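Local coordinates for geranyltranstransferase (PDB 1RTR), which catalyses the synthesis of farnesyl diphosphate by condensing isopentenyl diphosphate with allylic diphosphates, a step of isoprenoid biosynthesis that bisphosphonates inhibit, at the interface of chains A and B. Coordinates in Å, arbitrary orientation; residue numbers count along the deposited sequence, not the author numbering. Chains: chain A/B, geranyltranstransferase.

Contact 1: the interface of chains A and B. Residues chain A 120-121, 124-125; chain B 139, 142-143.
A:Glu121 faces B:Ser142 and B:Ile143, bringing the last turn of helix 105-124 against helix 131-145 of the partner. The hydroxyl OG of B:Ser142 lies against the CB-CG stretch of the glutamate, 3.3 Å from CG, while the CB atoms of the two residues meet at 3.8 Å. The glutamate chain bends at chi2 (-117°) and runs past B:Ile143, putting carboxylate OE2 3.4 Å from CG1 of the isoleucine. The carboxylate end therefore passes along an aliphatic branch, and the touch there is one of packing.

One turn further, the exchange is between small and long side chains. A:Ser124 sets its OG against the start of the B:Gln139 side chain, 3.6 Å from CA. The glutamine then bends at chi2 (140°) and carries its amide to A:Ser125, where NE2 comes within 3.3 Å of CB; the serine hydroxyl is turned away from that amide.

Behind this first shell, backbone carbonyls hold the hydroxyls in place. B:Ser142 OG donates back to B:Gln139 O at 3.0 Å, approaching from above the carbonyl plane. On the other side, A:Glu121 O accepts from both A:Ser124 OG and A:Ser125 OG, which reach it from opposite faces of its plane. A:Ser124 OG also lies within bonding distance of A:Phe120 O, so its one hydrogen must be shared or alternate between the two carbonyls. These bonds tie down the serines where the helix ends.

The small serines probably let the two helices come close, and the patch forms part of the helix-to-helix surface of the homodimer typical of this prenyl synthase family.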
ATOM      1  N   PHE A 120      -0.044  -2.497   6.117  1.00 47.69           N
ATOM      2  CA  PHE A 120       1.082  -3.416   5.991  1.00 48.95           C
ATOM      3  C   PHE A 120       2.037  -3.362   7.181  1.00 49.98           C
ATOM      4  O   PHE A 120       2.533  -4.398   7.638  1.00 50.61           O
ATOM      5  CB  PHE A 120       1.789  -3.202   4.657  1.00 49.02           C
ATOM      6  CG  PHE A 120       0.950  -3.611   3.490  1.00 50.08           C
ATOM      7  CD1 PHE A 120       0.745  -4.958   3.206  1.00 50.25           C
ATOM      8  CD2 PHE A 120       0.321  -2.665   2.708  1.00 50.54           C
ATOM      9  CE1 PHE A 120      -0.052  -5.352   2.146  1.00 50.90           C
ATOM     10  CE2 PHE A 120      -0.484  -3.051   1.648  1.00 51.62           C
ATOM     11  CZ  PHE A 120      -0.672  -4.402   1.363  1.00 51.07           C
ATOM     12  N   GLU A 121       2.271  -2.158   7.697  1.00 51.03           N
ATOM     13  CA  GLU A 121       3.052  -1.980   8.914  1.00 51.81           C
ATOM     14  C   GLU A 121       2.448  -2.754  10.067  1.00 51.48           C
ATOM     15  O   GLU A 121       3.161  -3.426  10.807  1.00 51.72           O
ATOM     16  CB  GLU A 121       3.127  -0.502   9.281  1.00 52.58           C
ATOM     17  CG  GLU A 121       4.364  -0.127  10.070  1.00 55.82           C
ATOM     18  CD  GLU A 121       4.031   0.392  11.452  1.00 61.62           C
ATOM     19  OE1 GLU A 121       3.360  -0.360  12.206  1.00 62.57           O
ATOM     20  OE2 GLU A 121       4.439   1.551  11.780  1.00 64.24           O
ATOM     21  N   SER A 124       2.857  -6.630   9.738  1.00 53.48           N
ATOM     22  CA  SER A 124       4.280  -6.951   9.827  1.00 54.87           C
ATOM     23  C   SER A 124       4.843  -6.753  11.240  1.00 55.73           C
ATOM     24  O   SER A 124       5.876  -7.334  11.584  1.00 55.98           O
ATOM     25  CB  SER A 124       5.085  -6.154   8.799  1.00 54.74           C
ATOM     26  OG  SER A 124       5.134  -4.783   9.133  1.00 55.49           O
ATOM     27  N   SER A 125       4.137  -5.973  12.057  1.00 56.62           N
ATOM     28  CA  SER A 125       4.552  -5.714  13.434  1.00 58.01           C
ATOM     29  C   SER A 125       3.834  -6.530  14.507  1.00 58.89           C
ATOM     30  O   SER A 125       4.174  -6.423  15.685  1.00 59.43           O
ATOM     31  CB  SER A 125       4.428  -4.221  13.756  1.00 57.91           C
ATOM     32  OG  SER A 125       3.073  -3.851  13.917  1.00 57.86           O
TER
ATOM     33  N   GLN B 139       8.669  -4.313   7.281  1.00 50.25           N
ATOM     34  CA  GLN B 139       8.339  -3.395   8.366  1.00 51.67           C
ATOM     35  C   GLN B 139       9.023  -2.054   8.141  1.00 51.45           C
ATOM     36  O   GLN B 139       8.407  -0.995   8.303  1.00 51.68           O
ATOM     37  CB  GLN B 139       8.756  -3.982   9.706  1.00 52.33           C
ATOM     38  CG  GLN B 139       8.701  -2.989  10.846  1.00 56.21           C
ATOM     39  CD  GLN B 139       8.162  -3.603  12.111  1.00 60.94           C
ATOM     40  OE1 GLN B 139       8.557  -4.718  12.487  1.00 63.68           O
ATOM     41  NE2 GLN B 139       7.247  -2.895  12.769  1.00 62.43           N
ATOM     42  N   SER B 142       7.412   0.051   5.194  1.00 48.29           N
ATOM     43  CA  SER B 142       6.129   0.677   5.491  1.00 48.18           C
ATOM     44  C   SER B 142       6.273   1.880   6.411  1.00 47.76           C
ATOM     45  O   SER B 142       5.557   2.861   6.250  1.00 47.87           O
ATOM     46  CB  SER B 142       5.098  -0.333   6.042  1.00 48.34           C
ATOM     47  OG  SER B 142       5.593  -1.047   7.168  1.00 48.33           O
ATOM     48  N   ILE B 143       7.196   1.807   7.370  1.00 47.65           N
ATOM     49  CA  ILE B 143       7.530   2.957   8.208  1.00 46.98           C
ATOM     50  C   ILE B 143       8.184   4.079   7.377  1.00 47.33           C
ATOM     51  O   ILE B 143       7.821   5.249   7.528  1.00 47.39           O
ATOM     52  CB  ILE B 143       8.417   2.527   9.391  1.00 47.01           C
ATOM     53  CG1 ILE B 143       7.603   1.743  10.433  1.00 45.12           C
ATOM     54  CG2 ILE B 143       9.141   3.729  10.023  1.00 46.47           C
ATOM     55  CD1 ILE B 143       8.479   0.925  11.384  1.00 41.43           C
TER

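Contact 2: the interface of chains A and B. Residues chain A 26-30, 106; chain B 155-156, 159.
B:Met155 lies in the angle between A:Trp106 and A:Leu30, with its thioether end at the benzo edge of the indole. SD is 3.3 Å from A:Trp106 CZ3, and the methyl CE sits 3.5 Å from both CE3 and CZ3. Sulfur and methyl are displaced slightly towards one face of the ring but approach it mainly from the rim. Bends at chi2 and chi3 (-57° and 119°) turn this end towards the indole while CG packs at 3.4 Å against A:Leu30 CB and also meets both leucine methyls.

A:Thr28 points its methyl CG2 at helix 150-159, against B:Met155 CB and the backbone of B:Leu156. The same methyl sits obliquely above and beyond the O/N end of the B:Gln159 amide, 3.8 Å from CD. B:Gln159 reaches this far because its chain stays extended beyond CG, and its NE2 passes 3.4 Å from A:Thr28 CA. As modelled, OE1 faces A:Asp27 O at 3.1 Å. Two acceptors cannot bond, so the amide orientation is doubtful; with O and N exchanged, the nitrogen could donate to this carbonyl. B:Leu156 borders the patch near A:Met26 O.

In the mainly helical prenyl synthase fold, chain A supplies the loop leading into helix 30-38 and the first turn of helix 105-124, which together receive helix 150-159 of chain B.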
ATOM      1  N   MET A  26       4.752  15.951  13.013  1.00 77.67           N
ATOM      2  CA  MET A  26       5.176  16.936  12.015  1.00 77.14           C
ATOM      3  C   MET A  26       4.220  18.133  11.915  1.00 77.12           C
ATOM      4  O   MET A  26       4.439  19.040  11.109  1.00 77.24           O
ATOM      5  CB  MET A  26       5.335  16.270  10.637  1.00 76.95           C
ATOM      6  CG  MET A  26       6.705  15.615  10.394  1.00 76.32           C
ATOM      7  SD  MET A  26       6.919  14.895   8.733  1.00 74.47           S
ATOM      8  CE  MET A  26       6.181  13.325   8.974  1.00 73.38           C
ATOM      9  N   ASP A  27       3.174  18.134  12.744  1.00 77.00           N
ATOM     10  CA  ASP A  27       2.147  19.192  12.758  1.00 76.71           C
ATOM     11  C   ASP A  27       1.406  19.379  11.410  1.00 75.92           C
ATOM     12  O   ASP A  27       1.420  20.465  10.812  1.00 75.95           O
ATOM     13  CB  ASP A  27       2.715  20.526  13.292  1.00 77.07           C
ATOM     14  CG  ASP A  27       1.621  21.473  13.795  1.00 78.38           C
ATOM     15  OD1 ASP A  27       1.634  22.670  13.420  1.00 78.46           O
ATOM     16  OD2 ASP A  27       0.704  21.104  14.566  1.00 79.84           O
ATOM     17  N   THR A  28       0.782  18.299  10.935  1.00 74.79           N
ATOM     18  CA  THR A  28      -0.140  18.363   9.798  1.00 73.67           C
ATOM     19  C   THR A  28      -1.457  17.684  10.155  1.00 72.80           C
ATOM     20  O   THR A  28      -1.573  17.005  11.181  1.00 72.47           O
ATOM     21  CB  THR A  28       0.447  17.716   8.511  1.00 73.72           C
ATOM     22  OG1 THR A  28       0.778  16.344   8.759  1.00 74.09           O
ATOM     23  CG2 THR A  28       1.774  18.344   8.120  1.00 73.71           C
ATOM     24  N   GLN A  29      -2.446  17.865   9.287  1.00 71.92           N
ATOM     25  CA  GLN A  29      -3.759  17.271   9.485  1.00 71.09           C
ATOM     26  C   GLN A  29      -3.843  15.815   9.030  1.00 69.98           C
ATOM     27  O   GLN A  29      -4.890  15.179   9.192  1.00 69.90           O
ATOM     28  CB  GLN A  29      -4.818  18.079   8.744  1.00 71.53           C
ATOM     29  CG  GLN A  29      -4.781  19.568   8.974  1.00 73.24           C
ATOM     30  CD  GLN A  29      -5.874  20.259   8.204  1.00 75.95           C
ATOM     31  OE1 GLN A  29      -5.964  20.116   6.977  1.00 77.38           O
ATOM     32  NE2 GLN A  29      -6.733  20.982   8.913  1.00 76.63           N
ATOM     33  N   LEU A  30      -2.748  15.293   8.470  1.00 68.67           N
ATOM     34  CA  LEU A  30      -2.715  13.948   7.889  1.00 67.11           C
ATOM     35  C   LEU A  30      -3.386  12.915   8.776  1.00 66.63           C
ATOM     36  O   LEU A  30      -4.272  12.188   8.329  1.00 66.21           O
ATOM     37  CB  LEU A  30      -1.284  13.514   7.555  1.00 66.75           C
ATOM     38  CG  LEU A  30      -1.062  12.173   6.836  1.00 65.33           C
ATOM     39  CD1 LEU A  30      -1.780  12.105   5.491  1.00 64.22           C
ATOM     40  CD2 LEU A  30       0.404  11.925   6.645  1.00 63.15           C
ATOM     41  N   TRP A 106      -5.809  16.965  -1.975  1.00 60.52           N
ATOM     42  CA  TRP A 106      -4.433  16.511  -1.735  1.00 59.94           C
ATOM     43  C   TRP A 106      -4.261  15.818  -0.384  1.00 59.13           C
ATOM     44  O   TRP A 106      -3.559  14.801  -0.300  1.00 58.91           O
ATOM     45  CB  TRP A 106      -3.354  17.601  -1.988  1.00 60.45           C
ATOM     46  CG  TRP A 106      -3.404  18.837  -1.103  1.00 62.01           C
ATOM     47  CD1 TRP A 106      -4.000  20.025  -1.405  1.00 63.37           C
ATOM     48  CD2 TRP A 106      -2.826  19.006   0.207  1.00 63.22           C
ATOM     49  NE1 TRP A 106      -3.851  20.916  -0.368  1.00 64.99           N
ATOM     50  CE2 TRP A 106      -3.131  20.321   0.636  1.00 64.45           C
ATOM     51  CE3 TRP A 106      -2.095  18.177   1.072  1.00 63.22           C
ATOM     52  CZ2 TRP A 106      -2.731  20.828   1.887  1.00 64.12           C
ATOM     53  CZ3 TRP A 106      -1.686  18.688   2.317  1.00 63.61           C
ATOM     54  CH2 TRP A 106      -2.012  19.997   2.710  1.00 63.52           C
TER
ATOM     55  N   MET B 155       2.927  15.689   2.937  1.00 58.19           N
ATOM     56  CA  MET B 155       1.965  16.523   3.658  1.00 58.97           C
ATOM     57  C   MET B 155       2.633  17.854   3.985  1.00 59.58           C
ATOM     58  O   MET B 155       2.153  18.915   3.566  1.00 59.48           O
ATOM     59  CB  MET B 155       1.518  15.867   4.967  1.00 58.59           C
ATOM     60  CG  MET B 155       0.152  15.232   4.960  1.00 59.16           C
ATOM     61  SD  MET B 155      -1.297  16.237   4.533  1.00 58.48           S
ATOM     62  CE  MET B 155      -1.764  15.340   3.176  1.00 59.06           C
ATOM     63  N   LEU B 156       3.752  17.773   4.715  1.00 60.42           N
ATOM     64  CA  LEU B 156       4.511  18.947   5.141  1.00 61.21           C
ATOM     65  C   LEU B 156       4.859  19.825   3.961  1.00 61.64           C
ATOM     66  O   LEU B 156       4.647  21.027   4.005  1.00 61.66           O
ATOM     67  CB  LEU B 156       5.784  18.549   5.890  1.00 61.15           C
ATOM     68  CG  LEU B 156       6.040  19.214   7.250  1.00 61.63           C
ATOM     69  CD1 LEU B 156       7.528  19.194   7.606  1.00 60.92           C
ATOM     70  CD2 LEU B 156       5.488  20.629   7.312  1.00 61.11           C
ATOM     71  N   GLN B 159       1.649  21.481   2.554  1.00 69.06           N
ATOM     72  CA  GLN B 159       1.185  22.451   3.553  1.00 70.51           C
ATOM     73  C   GLN B 159       2.012  23.739   3.528  1.00 71.55           C
ATOM     74  O   GLN B 159       1.551  24.788   3.964  1.00 71.93           O
ATOM     75  CB  GLN B 159       1.263  21.826   4.948  1.00 70.37           C
ATOM     76  CG  GLN B 159       0.575  22.596   6.052  1.00 71.19           C
ATOM     77  CD  GLN B 159       0.607  21.840   7.370  1.00 72.99           C
ATOM     78  OE1 GLN B 159       1.534  22.011   8.169  1.00 72.93           O
ATOM     79  NE2 GLN B 159      -0.397  20.987   7.594  1.00 73.62           N
TER

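Contact 1 and contact 2 lie about 21 Å apart, measured between the centres of their C-alpha atoms. Helix 105-124 of chain A joins them, meeting the partner near its start in contact 2 and at its end in contact 1. Chain B answers with successive helices, 131-145 in contact 1 and 150-159 in contact 2. Contact 1 is mostly polar in its side chains, with one isoleucine, whereas contact 2 is richer in sulfur, aromatic and aliphatic groups. The two-fold axis repeats both patches with the chains exchanged, so helix 105-124 of each subunit meets the partner at both of its ends.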